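Local coordinates for diaminopimelate decarboxylase (Methanocaldococcus jannaschii, PDB 1TWI) that catalyses the pyridoxal 5'-phosphate-dependent decarboxylation of meso-diaminopimelate to L-lysine, the last step of lysine biosynthesis by the diaminopimelate route, at the interface of chains A and B. Coordinates in Å, arbitrary orientation; residue numbers count along the deposited sequence, not the author numbering. Chains: chain A/B, Diaminopimelate decarboxylase.

Contact 1: the interface of chains A and B. Residues chain A 72-74, 97, 414-415; chain B 424, 426-428.
The carboxylate oxygen OD2 of B:Asp427 accepts a hydrogen bond from the backbone N of A:Leu74 (2.9 Å), the first residue of helix 74-82, across the homodimer interface of this class-II (Orn/Lys/Arg family) decarboxylase. The N-H arrives from above the carboxylate plane, 45° out of it. An aspartate suits this spot because its short acidic chain takes up a main-chain N-H at a helix start, and the helix N-terminus would probably favour its negative charge. Water 2 joins the same OD2 to the carbonyl oxygen of A:Ala72. The other oxygen, OD1 of B:Asp427, binds water 1 at 2.7 Å, and that water also meets ND2 of A:Asn73 and NH1 of A:Arg415. The guanidinium of A:Arg415 pairs with the carboxylate more loosely, NH1 lying 3.9 Å from OD1 of B:Asp427 with the two planes 64° apart. The arginine chain, extended from CG to NE with CG anti to the backbone N (chi1 -175°), carries the charge past B:Lys426, whose CB sits over one guanidinium face. The backbones of A:Arg415 and B:Asp427 form an antiparallel beta bridge. The carbonyl oxygen of A:Ile414 takes the N-H of B:Ile428 (N to O 2.9 Å), and the amide ND2 of A:Asn73 reaches that oxygen at 3.0 Å from the opposite face. Further along, two branched aliphatic chains lie antiparallel alongside each other, CG2 of B:Ile424 being 3.7 Å from CG1 of A:Ile97.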
# COMPACT_ATOMS: atom_id res chain seq x y z
N ALA A 72 -3.82 2.49 -14.48
CA ALA A 72 -3.82 1.66 -15.69
C ALA A 72 -5.12 0.88 -15.88
O ALA A 72 -5.13 -0.18 -16.50
CB ALA A 72 -2.60 0.67 -15.70
N ASN A 73 -6.22 1.41 -15.33
CA ASN A 73 -7.52 0.77 -15.51
C ASN A 73 -7.77 0.71 -17.05
O ASN A 73 -7.58 1.72 -17.78
CB ASN A 73 -8.63 1.54 -14.78
CG ASN A 73 -10.02 1.10 -15.24
OD1 ASN A 73 -10.49 1.53 -16.29
ND2 ASN A 73 -10.65 0.21 -14.47
N LEU A 74 -8.22 -0.45 -17.56
CA LEU A 74 -8.34 -0.62 -19.01
C LEU A 74 -9.23 0.38 -19.71
O LEU A 74 -8.96 0.76 -20.86
CB LEU A 74 -8.79 -2.08 -19.37
CG LEU A 74 -8.65 -2.54 -20.84
CD1 LEU A 74 -7.18 -2.41 -21.28
CD2 LEU A 74 -9.10 -4.06 -20.96
N ILE A 97 -0.99 -4.06 -20.97
CA ILE A 97 -2.18 -3.21 -20.99
C ILE A 97 -2.10 -2.13 -22.12
O ILE A 97 -3.12 -1.86 -22.79
CB ILE A 97 -2.40 -2.54 -19.59
CG1 ILE A 97 -2.82 -3.59 -18.56
CG2 ILE A 97 -3.45 -1.48 -19.65
CD1 ILE A 97 -2.60 -3.06 -17.11
N ILE A 414 -16.62 0.81 -14.73
CA ILE A 414 -15.36 0.43 -15.39
C ILE A 414 -14.46 -0.45 -14.52
O ILE A 414 -13.40 -0.90 -14.98
CB ILE A 414 -14.53 1.65 -15.88
CG1 ILE A 414 -14.24 2.63 -14.71
CG2 ILE A 414 -15.36 2.39 -16.99
CD1 ILE A 414 -13.14 3.66 -15.09
N ARG A 415 -14.86 -0.67 -13.26
CA ARG A 415 -14.12 -1.63 -12.45
C ARG A 415 -15.14 -2.27 -11.54
O ARG A 415 -15.89 -1.57 -10.87
CB ARG A 415 -12.99 -0.96 -11.62
CG ARG A 415 -12.14 -2.02 -10.86
CD ARG A 415 -11.24 -1.45 -9.75
NE ARG A 415 -10.79 -2.57 -8.94
CZ ARG A 415 -9.66 -3.22 -9.13
NH1 ARG A 415 -8.83 -2.85 -10.11
NH2 ARG A 415 -9.38 -4.27 -8.37
N ILE B 424 -6.16 -7.20 -15.17
CA ILE B 424 -7.31 -6.50 -15.73
C ILE B 424 -8.63 -7.25 -15.61
O ILE B 424 -9.65 -6.84 -16.21
CB ILE B 424 -7.07 -6.19 -17.26
CG1 ILE B 424 -6.68 -7.49 -18.00
CG2 ILE B 424 -5.99 -5.13 -17.42
CD1 ILE B 424 -6.63 -7.30 -19.59
N LYS B 426 -10.92 -7.26 -13.39
CA LYS B 426 -12.06 -6.54 -12.84
C LYS B 426 -12.35 -5.30 -13.68
O LYS B 426 -13.28 -4.58 -13.36
CB LYS B 426 -11.77 -6.07 -11.40
CG LYS B 426 -11.61 -7.22 -10.41
CD LYS B 426 -12.96 -8.00 -10.29
CE LYS B 426 -12.71 -9.35 -9.55
NZ LYS B 426 -13.98 -9.92 -9.27
N ASP B 427 -11.60 -5.05 -14.75
CA ASP B 427 -11.79 -3.81 -15.54
C ASP B 427 -12.81 -4.02 -16.62
O ASP B 427 -12.87 -5.10 -17.22
CB ASP B 427 -10.48 -3.32 -16.20
CG ASP B 427 -9.38 -2.98 -15.20
OD1 ASP B 427 -9.61 -3.05 -13.96
OD2 ASP B 427 -8.26 -2.60 -15.68
N ILE B 428 -13.62 -3.00 -16.90
CA ILE B 428 -14.66 -3.17 -17.92
C ILE B 428 -14.60 -1.99 -18.87
O ILE B 428 -14.72 -0.84 -18.44
CB ILE B 428 -16.05 -3.10 -17.28
CG1 ILE B 428 -16.20 -4.11 -16.13
CG2 ILE B 428 -17.15 -3.39 -18.38
CD1 ILE B 428 -16.25 -5.52 -16.63
O HOH W 1 -8.96 -0.91 -12.42
O HOH W 2 -5.68 -2.24 -14.62

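Contact 2: the interface of chains A and B. Residues chain A 428, 430, 433; chain B 75, 405, 412-414.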
# COMPACT_ATOMS: atom_id res chain seq x y z
N ILE A 428 -4.84 -21.47 -1.65
CA ILE A 428 -5.06 -22.92 -1.80
C ILE A 428 -4.68 -23.63 -0.50
O ILE A 428 -3.54 -23.55 -0.06
CB ILE A 428 -4.18 -23.51 -2.90
CG1 ILE A 428 -4.57 -22.88 -4.26
CG2 ILE A 428 -4.34 -25.04 -2.95
CD1 ILE A 428 -3.70 -21.71 -4.59
N PRO A 430 -3.67 -26.80 1.64
CA PRO A 430 -3.00 -28.11 1.42
C PRO A 430 -3.86 -29.18 2.04
O PRO A 430 -4.60 -28.90 2.97
CB PRO A 430 -1.66 -27.99 2.16
CG PRO A 430 -1.56 -26.53 2.53
CD PRO A 430 -2.94 -26.00 2.66
N LEU A 433 -4.37 -29.59 5.81
CA LEU A 433 -5.01 -28.46 6.48
C LEU A 433 -6.51 -28.37 6.11
O LEU A 433 -7.20 -27.45 6.54
CB LEU A 433 -4.30 -27.11 6.11
CG LEU A 433 -2.83 -26.99 6.56
CD1 LEU A 433 -2.28 -25.58 6.29
CD2 LEU A 433 -2.72 -27.28 8.08
N ALA B 75 -4.69 -20.85 3.99
CA ALA B 75 -3.94 -21.99 4.51
C ALA B 75 -3.39 -21.60 5.89
O ALA B 75 -3.41 -22.40 6.83
CB ALA B 75 -2.74 -22.37 3.57
N LEU B 405 4.22 -22.92 1.60
CA LEU B 405 4.22 -23.24 3.04
C LEU B 405 5.20 -24.43 3.13
O LEU B 405 5.00 -25.42 2.40
CB LEU B 405 2.81 -23.69 3.46
CG LEU B 405 2.73 -24.16 4.93
CD1 LEU B 405 2.68 -22.96 5.90
CD2 LEU B 405 1.49 -25.01 5.09
N PHE B 412 4.10 -26.71 0.01
CA PHE B 412 2.83 -26.56 -0.70
C PHE B 412 2.57 -25.17 -1.23
O PHE B 412 2.81 -24.18 -0.51
CB PHE B 412 1.69 -26.91 0.27
CG PHE B 412 1.80 -28.31 0.84
CD1 PHE B 412 2.49 -28.56 2.02
CD2 PHE B 412 1.27 -29.38 0.13
CE1 PHE B 412 2.64 -29.88 2.51
CE2 PHE B 412 1.41 -30.70 0.58
CZ PHE B 412 2.10 -30.95 1.77
N LEU B 413 2.05 -25.06 -2.45
CA LEU B 413 1.75 -23.72 -2.97
C LEU B 413 0.45 -23.28 -2.26
O LEU B 413 -0.57 -23.91 -2.47
CB LEU B 413 1.56 -23.76 -4.48
CG LEU B 413 1.35 -22.39 -5.18
CD1 LEU B 413 2.66 -21.56 -5.04
CD2 LEU B 413 1.02 -22.60 -6.67
N ILE B 414 0.48 -22.27 -1.39
CA ILE B 414 -0.74 -21.80 -0.72
C ILE B 414 -1.31 -20.46 -1.27
O ILE B 414 -2.37 -20.04 -0.84
CB ILE B 414 -0.56 -21.67 0.81
CG1 ILE B 414 0.62 -20.74 1.12
CG2 ILE B 414 -0.20 -23.09 1.41
CD1 ILE B 414 0.71 -20.39 2.62
O HOH W 3 -1.58 -25.74 -1.02
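This part of the homodimer interface is a largely apolar docking of a C-terminal segment, A:Ile428 to A:Leu433, onto strands 402-407 and 410-415 and helix 74-83 of chain B, and it ties the tail of one subunit to the body of the other. A:Pro430 is its centre. CB of the pyrrolidine ring of A:Pro430 rests over one face of the B:Phe412 ring, offset toward the rim, 3.7 Å from the ring atom CG. The neighbouring CG of A:Pro430 meets CG2 of B:Ile414 at 3.9 Å, while its CD lies 3.7 Å from CB of B:Ala75. A proline suits the place, since its rigid ring offers carbon to several neighbours at once and the small methyl of B:Ala75 lets the ring come close. In B:Phe412, chi1 of -58° places the ring beside the proline and chi2 of 91° turns a face to it. A:Leu433 and B:Leu405 reach toward each other tip to tip, CD1 to CD2 at 4.0 Å, branched aliphatic ends that pack together without needing polar partners. Polar contacts come from the backbone: N of A:Ile428 donates to O of B:Ile414 at 3.0 Å, and water 3 links the carbonyl oxygens of A:Ile428 and B:Leu413. Apolar side chains and a main-chain hydrogen bond together fasten the C-terminal segment to the partner and so contribute to holding the dimer together.

Contact 3: the interface of chains A and B. Residues chain A 319, 354-355, 359, 362-363; chain B 113, 179.
B:Lys179 and B:Asn113 reach from one subunit toward strand ends and loops close to the other's active site, and with A:Met319 they bury most of the surface in this small patch of the homodimer interface. Beyond CG the lysine chain is fully extended, a long thin rod that carries its ammonium to the acceptors of chain A. There NZ of B:Lys179 donates to the carbonyl oxygen of A:Gly355 at 2.7 Å. The same B:Lys179 NZ donates to the carbonyl oxygen of A:Asp362 at 3.1 Å. It also forms a salt bridge, B:Lys179 NZ lying 2.9 Å from the carboxylate oxygen OD2 of A:Asp362. A lysine suits this place because one ammonium can serve several acceptors, and the nearby carboxylate probably stabilises its charge. On the way in, CD of B:Lys179 packs tightly against the methyl CB of A:Ala354 (3.4 Å), and CE passes the carbonyl oxygen of A:Glu359, a residue that probably contacts substrate. The lysine may thus brace a segment that carries part of the substrate site.

B:Asn113 leaves its backbone with CG between the N and the carbonyl carbon (chi1 62°), which directs the amide toward A:Gly355. Its flat amide can donate along its own plane, and B:Asn113 ND2 does so to A:Gly355 O at 2.9 Å. The soft thioether of A:Met319 tolerates this polar neighbour: SD receives a weak hydrogen bond from the same ND2. The ammonium and the amide approach O of A:Gly355 from opposite faces of its carbonyl plane.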
# COMPACT_ATOMS: atom_id res chain seq x y z
N MET A 319 -16.93 8.48 10.48
CA MET A 319 -16.37 7.23 9.95
C MET A 319 -17.05 6.85 8.65
O MET A 319 -18.26 6.69 8.62
CB MET A 319 -16.58 6.07 10.95
CG MET A 319 -16.31 6.43 12.45
SD MET A 319 -14.62 6.95 12.70
CE MET A 319 -14.46 6.71 14.56
N ALA A 354 -12.33 9.42 8.97
CA ALA A 354 -11.54 8.17 8.96
C ALA A 354 -12.24 6.99 8.29
O ALA A 354 -13.47 6.93 8.25
CB ALA A 354 -11.23 7.75 10.42
N GLY A 355 -11.43 6.03 7.82
CA GLY A 355 -11.97 4.82 7.25
C GLY A 355 -12.08 3.83 8.42
O GLY A 355 -11.81 4.20 9.57
N GLU A 359 -5.55 0.57 11.25
CA GLU A 359 -4.38 1.43 11.15
C GLU A 359 -4.68 2.85 11.65
O GLU A 359 -5.64 3.48 11.21
CB GLU A 359 -3.93 1.45 9.67
CG GLU A 359 -2.47 1.27 9.35
CD GLU A 359 -1.81 0.35 10.30
OE1 GLU A 359 -1.25 0.88 11.27
OE2 GLU A 359 -1.85 -0.87 10.11
N ASP A 362 -5.12 5.36 9.09
CA ASP A 362 -6.25 5.29 8.17
C ASP A 362 -7.24 6.44 8.52
O ASP A 362 -8.33 6.24 9.06
CB ASP A 362 -6.96 3.90 8.24
CG ASP A 362 -8.28 3.89 7.45
OD1 ASP A 362 -8.32 4.40 6.31
OD2 ASP A 362 -9.29 3.38 7.97
N VAL A 363 -6.82 7.64 8.15
CA VAL A 363 -7.56 8.87 8.38
C VAL A 363 -7.41 9.67 7.07
O VAL A 363 -6.28 9.88 6.59
CB VAL A 363 -6.89 9.66 9.56
CG1 VAL A 363 -7.47 11.08 9.68
CG2 VAL A 363 -7.08 8.88 10.89
N ASN B 113 -13.50 0.45 14.03
CA ASN B 113 -14.19 1.72 14.34
C ASN B 113 -15.26 2.09 13.31
O ASN B 113 -15.91 3.14 13.43
CB ASN B 113 -13.17 2.85 14.38
CG ASN B 113 -12.50 3.05 13.03
OD1 ASN B 113 -11.66 2.24 12.63
ND2 ASN B 113 -12.89 4.09 12.29
N LYS B 179 -8.47 7.61 16.45
CA LYS B 179 -9.89 7.42 16.20
C LYS B 179 -10.61 6.28 16.98
O LYS B 179 -11.83 6.18 16.95
CB LYS B 179 -10.07 7.20 14.69
CG LYS B 179 -9.34 5.90 14.14
CD LYS B 179 -9.67 5.65 12.65
CE LYS B 179 -8.95 4.36 12.14
NZ LYS B 179 -9.41 3.93 10.77

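Measured between the centres of their C-alpha atoms, contacts 1 and 2 are about 30 Å apart, contacts 1 and 3 about 28 Å, and contacts 2 and 3 about 33 Å. A:Ile414 receives B:Ile428 in contact 1 and B:Ile414 receives A:Ile428 in contact 2. The symmetry twin of contact 1 therefore adjoins contact 2, and the two given are halves of a docking that occurs twice. Contact 3 shares no residue with them. Its centre lies about 7 Å from A:Cys358; that of contact 1 is about 27 Å from A:Cys358 and that of contact 2 about 31 Å from B:Cys358, so contact 3 may couple dimer formation to active-site order.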